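Local coordinates for adhesion and penetration protein autotransporter (Haemophilus influenzae, PDB 3SYJ) that promotes bacterial adherence to and invasion of host cells by binding a host structure, self-associates to drive bacterial aggregation, and is probably also a serine protease, at residues A[66-71]-A[75-80]; A[317-322]-A[326-331]. One frame throughout, in Å; residues are numbered along the deposited sequence.

Contact 1 (A[66-71]-A[75-80]); sequences QYIVSV and VGYTDV
The torsions of Ile68 and Tyr77 bring them together: Ile68 CG1 and Tyr77 CG each lie between the backbone N and the carbonyl carbon of their own residue (chi1 54° and 77°). In Ile68 the anti second torsion then extends CD1 away from the backbone, toward the Tyr77 ring. The two residues flank a short turn in the N-terminal protease domain, a chymotrypsin-like fold of peptidase family S6. The turn holds His73, which with Asp115 and Ser218, the active-site serine by similarity, probably forms the catalytic triad.

Ile68 and Tyr77 approach from opposite directions. The methyl CD1 of Ile68 comes in near the ring plane at the edge of Tyr77, 4.1 Å from its CE1 and 3.8 Å from its OH. Val80 joins them: its CG1 also lies in the plane of the Tyr77 ring, at the edge, and meets Ile68 CD1 tip to tip at 4.0 Å. Leu121 touches both Ile68 and Val80, so this apolar cluster continues onto strand 120-121. The CA atoms of Ile68 and Val80 are 9.1 Å apart, and the segments meet through side chains rather than as paired strands. Strand 67-69 pairs instead with 61-64, and 79-80 with 96-100.

The phenol end of Tyr77 reaches as far as Ser70, whose side chain is about 7 Å from that of Ser218. Ser70 OG is hydrogen-bonded elsewhere, to Val59 O and Asn74 ND2, while Tyr77 OH is hydrogen-bonded to His117 NE2. What Ser70 brings to the phenol is therefore its methylene: CB lies 3.4 Å from Tyr77 OH.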
loop_
_atom_site.group_PDB
_atom_site.type_symbol
_atom_site.label_atom_id
_atom_site.label_comp_id
_atom_site.label_asym_id
_atom_site.label_seq_id
_atom_site.Cartn_x
_atom_site.Cartn_y
_atom_site.Cartn_z
ATOM N N GLN A 66 59.522 25.896 -8.169
ATOM C CA GLN A 66 60.703 25.733 -7.319
ATOM C C GLN A 66 61.342 27.061 -6.918
ATOM O O GLN A 66 62.546 27.125 -6.694
ATOM C CB GLN A 66 61.746 24.806 -7.973
ATOM C CG GLN A 66 62.276 25.269 -9.338
ATOM C CD GLN A 66 63.427 24.396 -9.878
ATOM O OE1 GLN A 66 64.079 23.662 -9.126
ATOM N NE2 GLN A 66 63.677 24.485 -11.186
ATOM N N TYR A 67 60.543 28.123 -6.828
ATOM C CA TYR A 67 61.069 29.428 -6.419
ATOM C C TYR A 67 60.226 30.122 -5.346
ATOM O O TYR A 67 58.996 30.070 -5.365
ATOM C CB TYR A 67 61.238 30.359 -7.620
ATOM C CG TYR A 67 62.240 29.878 -8.634
ATOM C CD1 TYR A 67 63.564 30.283 -8.573
ATOM C CD2 TYR A 67 61.858 29.020 -9.658
ATOM C CE1 TYR A 67 64.481 29.847 -9.502
ATOM C CE2 TYR A 67 62.768 28.575 -10.593
ATOM C CZ TYR A 67 64.078 28.991 -10.511
ATOM O OH TYR A 67 64.991 28.552 -11.439
ATOM N N ILE A 68 60.905 30.771 -4.407
ATOM C CA ILE A 68 60.235 31.569 -3.391
ATOM C C ILE A 68 60.758 32.990 -3.447
ATOM O O ILE A 68 61.698 33.293 -4.192
ATOM C CB ILE A 68 60.461 31.006 -1.980
ATOM C CG1 ILE A 68 61.958 30.839 -1.702
ATOM C CG2 ILE A 68 59.721 29.688 -1.818
ATOM C CD1 ILE A 68 62.272 30.440 -0.277
ATOM N N VAL A 69 60.141 33.866 -2.663
ATOM C CA VAL A 69 60.565 35.261 -2.583
ATOM C C VAL A 69 60.624 35.685 -1.122
ATOM O O VAL A 69 59.801 35.257 -0.311
ATOM C CB VAL A 69 59.625 36.188 -3.372
ATOM C CG1 VAL A 69 58.303 36.376 -2.640
ATOM C CG2 VAL A 69 60.288 37.526 -3.613
ATOM N N SER A 70 61.615 36.504 -0.787
ATOM C CA SER A 70 61.809 36.989 0.578
ATOM C C SER A 70 62.826 38.124 0.545
ATOM O O SER A 70 63.243 38.535 -0.533
ATOM C CB SER A 70 62.297 35.859 1.488
ATOM O OG SER A 70 62.257 36.235 2.850
ATOM N N VAL A 71 63.222 38.638 1.709
ATOM C CA VAL A 71 64.260 39.670 1.755
ATOM C C VAL A 71 65.655 39.039 1.872
ATOM O O VAL A 71 65.828 37.994 2.506
ATOM C CB VAL A 71 64.037 40.708 2.917
ATOM C CG1 VAL A 71 62.849 41.623 2.623
ATOM C CG2 VAL A 71 63.871 40.010 4.263
ATOM N N VAL A 75 69.206 36.022 6.238
ATOM C CA VAL A 75 70.425 35.359 5.792
ATOM C C VAL A 75 70.641 33.987 6.413
ATOM O O VAL A 75 71.608 33.308 6.082
ATOM C CB VAL A 75 71.673 36.231 6.093
ATOM C CG1 VAL A 75 71.602 37.538 5.337
ATOM C CG2 VAL A 75 71.796 36.476 7.589
ATOM N N GLY A 76 69.743 33.575 7.299
ATOM C CA GLY A 76 69.940 32.347 8.051
ATOM C C GLY A 76 69.199 31.092 7.604
ATOM O O GLY A 76 69.741 29.985 7.706
ATOM N N TYR A 77 67.966 31.240 7.125
ATOM C CA TYR A 77 67.148 30.068 6.815
ATOM C C TYR A 77 67.668 29.362 5.571
ATOM O O TYR A 77 68.150 30.004 4.656
ATOM C CB TYR A 77 65.661 30.428 6.685
ATOM C CG TYR A 77 65.255 31.109 5.399
ATOM C CD1 TYR A 77 64.222 30.592 4.618
ATOM C CD2 TYR A 77 65.874 32.283 4.974
ATOM C CE1 TYR A 77 63.827 31.218 3.443
ATOM C CE2 TYR A 77 65.485 32.919 3.798
ATOM C CZ TYR A 77 64.461 32.379 3.033
ATOM O OH TYR A 77 64.062 32.987 1.857
ATOM N N THR A 78 67.580 28.038 5.551
ATOM C CA THR A 78 68.141 27.258 4.450
ATOM C C THR A 78 67.092 26.392 3.765
ATOM O O THR A 78 67.400 25.670 2.822
ATOM C CB THR A 78 69.259 26.338 4.953
ATOM O OG1 THR A 78 68.753 25.524 6.019
ATOM C CG2 THR A 78 70.415 27.158 5.470
ATOM N N ASP A 79 65.855 26.464 4.244
ATOM C CA ASP A 79 64.782 25.635 3.708
ATOM C C ASP A 79 63.413 26.166 4.105
ATOM O O ASP A 79 63.295 27.008 4.999
ATOM C CB ASP A 79 64.945 24.186 4.177
ATOM C CG ASP A 79 65.163 24.075 5.671
ATOM O OD1 ASP A 79 64.352 24.637 6.434
ATOM O OD2 ASP A 79 66.144 23.421 6.085
ATOM N N VAL A 80 62.378 25.676 3.429
ATOM C CA VAL A 80 61.010 26.057 3.755
ATOM C C VAL A 80 60.124 24.827 3.731
ATOM O O VAL A 80 60.494 23.803 3.156
ATOM C CB VAL A 80 60.449 27.109 2.769
ATOM C CG1 VAL A 80 61.136 28.458 2.979
ATOM C CG2 VAL A 80 60.607 26.642 1.331
#

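Contact 2 (A[317-322]-A[326-331]); sequences DKVHNP and GPNIYS
Asp317 and Asn328 are joined by a backbone hydrogen bond, Asp317 N to Asn328 O at 2.8 Å, the one such bond between the two segments.

Stacking comes next. With CG between its backbone N and carbonyl carbon (chi1 85°), Tyr330 lays its ring beneath the Asp317 carboxylate, the two planes only 14° apart. Asp317 CG sits 3.6 Å above the ring plane, displaced toward the rim, and OD2 comes within 3.5 Å of Tyr330 CB. Polar partners fix the rotation of the carboxylate: OD1 accepts Lys318 N at 2.7 Å, on its anti side and tilted out of the carboxylate plane, and forms a salt bridge with Lys100, while OD2 takes the backbone N of Arg101. Lys100, which also touches Tyr330, probably offsets the charge held over the ring.

The Asp317–Asn328 bond and a further backbone bond, between Tyr330 and Glu315, belong to a beta-hairpin. Strands 315-316 and 329-330 run antiparallel, and the Asp317–Asn328 bond carries their pairing one step into the long loop that connects them. The hairpin lies in the chain just ahead of the beta-helix strand 340-343, and packs on strand 96-100 of the protease domain.

Van der Waals contact adds little: a methyl of Val319 rests against the Asn328 amide, the side chains crossing at about a right angle, with CG2 3.7 Å from Asn328 ND2. That nitrogen donates to Gly326 O at 2.9 Å, approaching from above the carbonyl plane, 65° out of it, although the acceptor lies near the plane of the Asn328 amide. Asn328 OD1 is held by Asn103 ND2.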
loop_
_atom_site.group_PDB
_atom_site.type_symbol
_atom_site.label_atom_id
_atom_site.label_comp_id
_atom_site.label_asym_id
_atom_site.label_seq_id
_atom_site.Cartn_x
_atom_site.Cartn_y
_atom_site.Cartn_z
ATOM N N ASP A 317 76.734 31.945 -0.514
ATOM C CA ASP A 317 76.283 32.547 -1.757
ATOM C C ASP A 317 76.779 33.985 -1.872
ATOM O O ASP A 317 77.353 34.533 -0.931
ATOM C CB ASP A 317 74.757 32.509 -1.811
ATOM C CG ASP A 317 74.216 32.388 -3.215
ATOM O OD1 ASP A 317 74.953 32.683 -4.180
ATOM O OD2 ASP A 317 73.040 31.998 -3.350
ATOM N N LYS A 318 76.553 34.586 -3.034
ATOM C CA LYS A 318 76.963 35.956 -3.288
ATOM C C LYS A 318 76.281 36.899 -2.307
ATOM O O LYS A 318 75.073 36.811 -2.092
ATOM C CB LYS A 318 76.620 36.365 -4.727
ATOM C CG LYS A 318 77.538 35.768 -5.798
ATOM C CD LYS A 318 77.025 36.022 -7.234
ATOM C CE LYS A 318 75.890 35.056 -7.646
ATOM N NZ LYS A 318 75.470 35.177 -9.084
ATOM N N VAL A 319 77.064 37.796 -1.711
ATOM C CA VAL A 319 76.529 38.865 -0.880
ATOM C C VAL A 319 76.808 40.217 -1.535
ATOM O O VAL A 319 77.965 40.589 -1.723
ATOM C CB VAL A 319 77.157 38.846 0.520
ATOM C CG1 VAL A 319 76.539 39.929 1.387
ATOM C CG2 VAL A 319 76.984 37.475 1.158
ATOM N N HIS A 320 75.753 40.949 -1.877
ATOM C CA HIS A 320 75.899 42.209 -2.610
ATOM C C HIS A 320 75.827 43.456 -1.726
ATOM O O HIS A 320 76.189 44.551 -2.152
ATOM C CB HIS A 320 74.851 42.301 -3.718
ATOM C CG HIS A 320 74.962 41.208 -4.730
ATOM N ND1 HIS A 320 75.802 41.288 -5.820
ATOM C CD2 HIS A 320 74.353 40.001 -4.810
ATOM C CE1 HIS A 320 75.700 40.180 -6.530
ATOM N NE2 HIS A 320 74.828 39.383 -5.939
ATOM N N ASN A 321 75.355 43.281 -0.501
ATOM C CA ASN A 321 75.270 44.379 0.443
ATOM C C ASN A 321 75.826 43.930 1.786
ATOM O O ASN A 321 75.334 42.970 2.374
ATOM C CB ASN A 321 73.821 44.843 0.572
ATOM C CG ASN A 321 73.676 46.087 1.427
ATOM O OD1 ASN A 321 74.332 46.229 2.464
ATOM N ND2 ASN A 321 72.797 46.992 1.003
ATOM N N PRO A 322 76.868 44.622 2.271
ATOM C CA PRO A 322 77.596 44.248 3.491
ATOM C C PRO A 322 76.683 44.174 4.708
ATOM O O PRO A 322 77.009 43.495 5.684
ATOM C CB PRO A 322 78.600 45.393 3.670
ATOM C CG PRO A 322 78.708 46.029 2.330
ATOM C CD PRO A 322 77.354 45.889 1.704
ATOM N N GLY A 326 76.251 37.330 6.342
ATOM C CA GLY A 326 75.801 36.262 7.213
ATOM C C GLY A 326 76.010 34.934 6.509
ATOM O O GLY A 326 76.535 34.903 5.394
ATOM N N PRO A 327 75.499 33.833 7.046
ATOM C CA PRO A 327 75.677 32.518 6.440
ATOM C C PRO A 327 75.295 32.378 4.959
ATOM O O PRO A 327 76.072 31.878 4.203
ATOM C CB PRO A 327 74.845 31.626 7.323
ATOM C CG PRO A 327 74.768 32.314 8.544
ATOM C CD PRO A 327 74.707 33.727 8.257
ATOM N N ASN A 328 74.146 32.865 4.542
ATOM C CA ASN A 328 73.829 32.899 3.118
ATOM C C ASN A 328 74.070 31.588 2.360
ATOM O O ASN A 328 74.570 31.566 1.272
ATOM C CB ASN A 328 74.573 34.011 2.435
ATOM C CG ASN A 328 73.992 35.327 2.709
ATOM O OD1 ASN A 328 73.044 35.701 2.099
ATOM N ND2 ASN A 328 74.581 36.060 3.617
ATOM N N ILE A 329 73.690 30.510 2.983
ATOM C CA ILE A 329 73.997 29.212 2.496
ATOM C C ILE A 329 73.275 28.858 1.206
ATOM O O ILE A 329 72.104 29.054 1.092
ATOM C CB ILE A 329 73.726 28.202 3.556
ATOM C CG1 ILE A 329 74.815 28.290 4.615
ATOM C CG2 ILE A 329 73.657 26.867 2.955
ATOM C CD1 ILE A 329 74.395 27.858 5.929
ATOM N N TYR A 330 74.002 28.337 0.236
ATOM C CA TYR A 330 73.391 27.729 -0.943
ATOM C C TYR A 330 74.046 26.407 -1.322
ATOM O O TYR A 330 74.910 25.948 -0.620
ATOM C CB TYR A 330 73.323 28.708 -2.103
ATOM C CG TYR A 330 74.540 28.791 -2.922
ATOM C CD1 TYR A 330 74.504 28.563 -4.267
ATOM C CD2 TYR A 330 75.748 29.110 -2.361
ATOM C CE1 TYR A 330 75.627 28.653 -5.003
ATOM C CE2 TYR A 330 76.842 29.188 -3.087
ATOM C CZ TYR A 330 76.789 28.961 -4.408
ATOM O OH TYR A 330 77.901 29.065 -5.129
ATOM N N SER A 331 73.599 25.782 -2.415
ATOM C CA SER A 331 74.119 24.477 -2.793
ATOM C C SER A 331 74.676 24.503 -4.211
ATOM O O SER A 331 73.953 24.252 -5.174
ATOM C CB SER A 331 73.019 23.427 -2.686
ATOM O OG SER A 331 73.541 22.127 -2.909
#

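Overall arrangement
From the N terminus, contact 1 comes first, closing the short turn around His73 within the protease domain. The chain then finishes that domain and enters the beta-helical part before contact 2 closes the loop of the hairpin built on strands 315-316 and 329-330. The two loops therefore follow one another in series, neither nested nor crossed. In space their centres are about 12 Å apart and the loops touch: Val75 O of contact 1 probably accepts a hydrogen bond from Asn328 N of contact 2 at 3.0 Å, and Thr78 CG2 packs 4.0 Å from Ile329 CB. The hairpin thus ties the start of the beta-helix to the protease domain.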